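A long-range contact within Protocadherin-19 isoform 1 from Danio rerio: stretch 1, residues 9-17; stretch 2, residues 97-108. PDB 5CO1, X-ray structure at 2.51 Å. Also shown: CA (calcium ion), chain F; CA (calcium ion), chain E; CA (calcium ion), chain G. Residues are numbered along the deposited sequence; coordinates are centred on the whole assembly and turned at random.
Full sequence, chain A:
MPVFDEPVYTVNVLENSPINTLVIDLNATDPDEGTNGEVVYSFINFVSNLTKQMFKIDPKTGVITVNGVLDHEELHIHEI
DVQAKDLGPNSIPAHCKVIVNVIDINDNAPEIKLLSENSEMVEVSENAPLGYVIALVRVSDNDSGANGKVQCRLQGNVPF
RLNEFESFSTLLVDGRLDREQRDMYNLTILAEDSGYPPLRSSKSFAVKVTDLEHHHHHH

Stretch 1 (9-17) YTVNVLENS
Stretch 2 (97-108) KVIVNVIDINDN

Residues 9-14 and 97-103 of Protocadherin-19 form neighbouring parallel strands, their N-to-C directions 31° apart and their axes approaching to 4.6 Å. The register is continuous, pairing Tyr9 with Val98 through Leu14 with Ile103, each of these two pairs with its CA atoms 4.8 Å apart. Both strands are extended, with phi/psi from -126/142 at Tyr9 to -142/135 at Val13, and from -120/115 at Val98 to -96/129 at Ile103; Leu14 is less extended, at -64/142. Beyond the strands, both stretches meet at calcium. The contact buries 843 Å² in total.

Tyr9 opens the ladder: its N donates to Lys97 O (2.9 Å), and its O accepts from Ile99 N (2.8 Å) in a nearly linear bond of 178°. The side chain (chi1 m, chi2 92°) lies on the same face as Val98, its CD1 4.1 Å from Val98 CG2, while Lys97 O sits at the ring edge. Thr10 (chi1 p) points to the other face, alongside Ile99 (chi1 m, chi2 t), where Thr10 CG2 lies 3.8 Å from Ile99 CD1. Its backbone joins the partner strand through a CA-H...O contact, Thr10 CA to Ile99 O, 3.3 Å.

At Val11 the ladder continues, with Val11 N donating to Ile99 O (2.9 Å) and Asn101 N to Val11 O (2.9 Å). Thus the odd-numbered residues of the first strand carry its backbone hydrogen bonds to stretch 2, each reaching the two neighbours of its paired residue, as parallel pairing requires. Val11 (chi1 m) packs tightly on Val100 (chi1 t), CG2 to CG2 3.5 Å. Asn12 (chi1 m, chi2 -42°) returns to the face of Thr10; its OD1 is 3.3 Å from Asn101 CB, and its CB is 3.1 Å from Ile103 CD1. The buried Val13 (chi1 t) receives Ile103 N at its O and donates its N to Asn101 O, both at 2.8 Å; its CG2 lies 4.3 Å from Val100 CG1.

Leu14 (chi1 -94°, chi2 t) extends CD2 to 3.5 Å from Ile105 CG2 and begins a type II turn ending at Ser17, whose OG donates to Leu14 O (2.7 Å). The last backbone bond of the ladder runs from Glu15 N to Ile103 O (3.0 Å).

Glu15 (phi/psi -68/147; chi1 p, chi2 t, chi3 -45°) then links the two stretches through calcium. Its OE2 accepts from Ile105 N (2.8 Å) and binds the chain F ion at 2.3 Å, beside Asp104 OD1, Ile105 O and Asp107 OD1, each 2.2 Å from that calcium. Glu15 OE1 reaches the chain E ion at 2.5 Å, where Asp107 OD2 binds at 2.1 Å. Glu15 and Asp107 (chi1 p) therefore each bridge both ions, and the shared metals account for carboxylate oxygens as close as Glu15 OE2 and Asp104 OD1, 3.1 Å. Asn16 (phi/psi 75/16, chi1 m) adds a hydrogen bond from ND2 to Asp107 OD2 (3.2 Å), whereas Ser17 makes no contact with the second stretch.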

# COMPACT_ATOMS: atom_id res chain seq x y z
N TYR A 9 -19.66 -4.47 15.97
CA TYR A 9 -18.38 -4.44 16.64
C TYR A 9 -17.38 -3.95 15.62
O TYR A 9 -17.54 -4.24 14.45
CB TYR A 9 -17.95 -5.84 17.09
CG TYR A 9 -18.92 -6.57 18.01
CD1 TYR A 9 -19.90 -7.42 17.49
CD2 TYR A 9 -18.76 -6.53 19.38
CE1 TYR A 9 -20.72 -8.16 18.32
CE2 TYR A 9 -19.58 -7.26 20.21
CZ TYR A 9 -20.56 -8.08 19.68
OH TYR A 9 -21.38 -8.81 20.52
N THR A 10 -16.40 -3.13 16.04
CA THR A 10 -15.33 -2.68 15.14
C THR A 10 -13.96 -2.87 15.76
O THR A 10 -13.72 -2.56 16.89
CB THR A 10 -15.50 -1.21 14.67
OG1 THR A 10 -15.26 -0.32 15.76
CG2 THR A 10 -16.90 -0.95 14.13
N VAL A 11 -13.07 -3.50 15.01
CA VAL A 11 -11.82 -3.98 15.57
C VAL A 11 -10.76 -3.55 14.60
O VAL A 11 -11.02 -3.43 13.41
CB VAL A 11 -11.77 -5.52 15.74
CG1 VAL A 11 -12.44 -5.92 17.04
CG2 VAL A 11 -12.49 -6.18 14.61
N ASN A 12 -9.62 -3.16 15.16
CA ASN A 12 -8.46 -2.86 14.38
C ASN A 12 -7.54 -4.05 14.33
O ASN A 12 -7.27 -4.67 15.36
CB ASN A 12 -7.77 -1.68 15.02
CG ASN A 12 -8.56 -0.41 14.87
OD1 ASN A 12 -9.12 -0.14 13.82
ND2 ASN A 12 -8.64 0.37 15.94
N VAL A 13 -6.97 -4.29 13.15
CA VAL A 13 -6.02 -5.33 13.01
C VAL A 13 -4.92 -4.94 12.08
O VAL A 13 -5.20 -4.48 11.00
CB VAL A 13 -6.65 -6.58 12.47
CG1 VAL A 13 -5.59 -7.62 12.26
CG2 VAL A 13 -7.66 -7.09 13.47
N LEU A 14 -3.68 -5.21 12.46
CA LEU A 14 -2.52 -4.86 11.67
C LEU A 14 -2.56 -5.63 10.37
O LEU A 14 -2.90 -6.81 10.38
CB LEU A 14 -1.22 -5.22 12.41
CG LEU A 14 -0.73 -4.03 13.15
CD1 LEU A 14 0.52 -4.34 13.92
CD2 LEU A 14 -0.49 -2.95 12.11
N GLU A 15 -2.16 -5.01 9.27
CA GLU A 15 -1.93 -5.82 8.09
C GLU A 15 -0.73 -6.70 8.34
O GLU A 15 0.08 -6.40 9.20
CB GLU A 15 -1.75 -4.99 6.81
CG GLU A 15 -0.46 -4.23 6.67
CD GLU A 15 -0.37 -3.55 5.32
OE1 GLU A 15 -0.69 -4.22 4.31
OE2 GLU A 15 -0.06 -2.34 5.28
N ASN A 16 -0.80 -7.88 7.73
CA ASN A 16 0.25 -8.89 7.76
C ASN A 16 0.29 -9.59 9.10
O ASN A 16 1.24 -10.29 9.43
CB ASN A 16 1.60 -8.30 7.39
CG ASN A 16 1.61 -7.68 5.98
OD1 ASN A 16 0.86 -8.09 5.08
ND2 ASN A 16 2.46 -6.67 5.80
N SER A 17 -0.77 -9.43 9.88
CA SER A 17 -0.88 -10.11 11.13
C SER A 17 -0.70 -11.62 10.90
O SER A 17 -1.12 -12.18 9.89
CB SER A 17 -2.24 -9.83 11.78
OG SER A 17 -2.26 -8.54 12.38
N LYS A 97 -22.88 -7.53 13.36
CA LYS A 97 -21.96 -7.17 12.31
C LYS A 97 -20.59 -7.01 12.96
O LYS A 97 -20.47 -6.49 14.08
CB LYS A 97 -22.42 -5.86 11.67
CG LYS A 97 -21.61 -5.43 10.47
CD LYS A 97 -22.20 -4.19 9.78
CE LYS A 97 -23.66 -4.38 9.35
NZ LYS A 97 -23.88 -5.61 8.53
N VAL A 98 -19.56 -7.53 12.31
CA VAL A 98 -18.18 -7.29 12.75
C VAL A 98 -17.38 -6.61 11.64
O VAL A 98 -17.24 -7.16 10.54
CB VAL A 98 -17.47 -8.59 13.14
CG1 VAL A 98 -16.09 -8.28 13.67
CG2 VAL A 98 -18.29 -9.33 14.18
N ILE A 99 -16.96 -5.38 11.92
CA ILE A 99 -16.19 -4.60 10.99
C ILE A 99 -14.70 -4.65 11.37
O ILE A 99 -14.32 -4.27 12.46
CB ILE A 99 -16.67 -3.16 10.97
CG1 ILE A 99 -18.09 -3.08 10.43
CG2 ILE A 99 -15.76 -2.28 10.11
CD1 ILE A 99 -18.86 -1.90 11.02
N VAL A 100 -13.89 -5.18 10.46
CA VAL A 100 -12.46 -5.28 10.67
C VAL A 100 -11.70 -4.26 9.82
O VAL A 100 -11.72 -4.34 8.59
CB VAL A 100 -11.97 -6.69 10.33
CG1 VAL A 100 -10.46 -6.73 10.24
CG2 VAL A 100 -12.48 -7.65 11.38
N ASN A 101 -11.15 -3.26 10.49
CA ASN A 101 -10.18 -2.30 9.93
C ASN A 101 -8.78 -2.86 9.89
O ASN A 101 -8.12 -3.09 10.95
CB ASN A 101 -10.08 -1.06 10.81
CG ASN A 101 -10.91 0.05 10.32
OD1 ASN A 101 -10.48 0.76 9.41
ND2 ASN A 101 -12.18 0.07 10.73
N VAL A 102 -8.28 -2.93 8.69
CA VAL A 102 -6.98 -3.43 8.46
C VAL A 102 -6.08 -2.25 8.41
O VAL A 102 -6.19 -1.43 7.52
CB VAL A 102 -6.92 -4.17 7.14
CG1 VAL A 102 -5.51 -4.63 6.88
CG2 VAL A 102 -7.85 -5.35 7.23
N ILE A 103 -5.12 -2.21 9.31
CA ILE A 103 -4.35 -1.02 9.51
C ILE A 103 -3.06 -1.06 8.73
O ILE A 103 -2.38 -2.06 8.67
CB ILE A 103 -4.25 -0.70 11.01
CG1 ILE A 103 -5.60 -0.14 11.40
CG2 ILE A 103 -3.22 0.39 11.29
CD1 ILE A 103 -5.99 -0.48 12.78
N ASP A 104 -2.82 0.01 7.99
CA ASP A 104 -1.73 0.05 7.03
C ASP A 104 -0.41 0.21 7.78
O ASP A 104 -0.33 0.97 8.75
CB ASP A 104 -1.92 1.18 6.05
CG ASP A 104 -0.67 1.50 5.27
OD1 ASP A 104 -0.20 0.62 4.52
OD2 ASP A 104 -0.19 2.66 5.37
N ILE A 105 0.55 -0.64 7.39
CA ILE A 105 1.95 -0.44 7.68
C ILE A 105 2.81 -0.20 6.45
O ILE A 105 2.39 -0.41 5.32
CB ILE A 105 2.54 -1.62 8.46
CG1 ILE A 105 2.37 -2.91 7.66
CG2 ILE A 105 1.86 -1.75 9.83
CD1 ILE A 105 3.61 -3.74 7.59
N ASN A 106 4.02 0.31 6.69
CA ASN A 106 4.95 0.57 5.63
C ASN A 106 5.63 -0.70 5.11
O ASN A 106 6.76 -0.96 5.39
CB ASN A 106 5.98 1.55 6.07
CG ASN A 106 6.56 2.32 4.90
OD1 ASN A 106 5.99 2.33 3.81
ND2 ASN A 106 7.65 3.00 5.13
N ASP A 107 4.92 -1.46 4.31
CA ASP A 107 5.50 -2.63 3.68
C ASP A 107 5.72 -2.41 2.16
O ASP A 107 5.80 -3.36 1.42
CB ASP A 107 4.61 -3.86 3.93
CG ASP A 107 3.17 -3.67 3.46
OD1 ASP A 107 2.70 -2.52 3.35
OD2 ASP A 107 2.46 -4.69 3.29
N ASN A 108 5.78 -1.17 1.70
CA ASN A 108 5.97 -0.87 0.27
C ASN A 108 6.94 0.25 0.10
O ASN A 108 6.70 1.36 0.56
CB ASN A 108 4.65 -0.47 -0.40
CG ASN A 108 3.78 -1.66 -0.76
OD1 ASN A 108 4.08 -2.36 -1.72
ND2 ASN A 108 2.77 -1.95 0.07
CA CA F . 1.01 -1.09 3.70
CA CA E . 0.57 -4.76 2.27
CA CA G . 5.94 3.14 1.69
O HOH W 1 1.64 -4.82 0.13
O HOH W 2 0.40 -7.00 2.47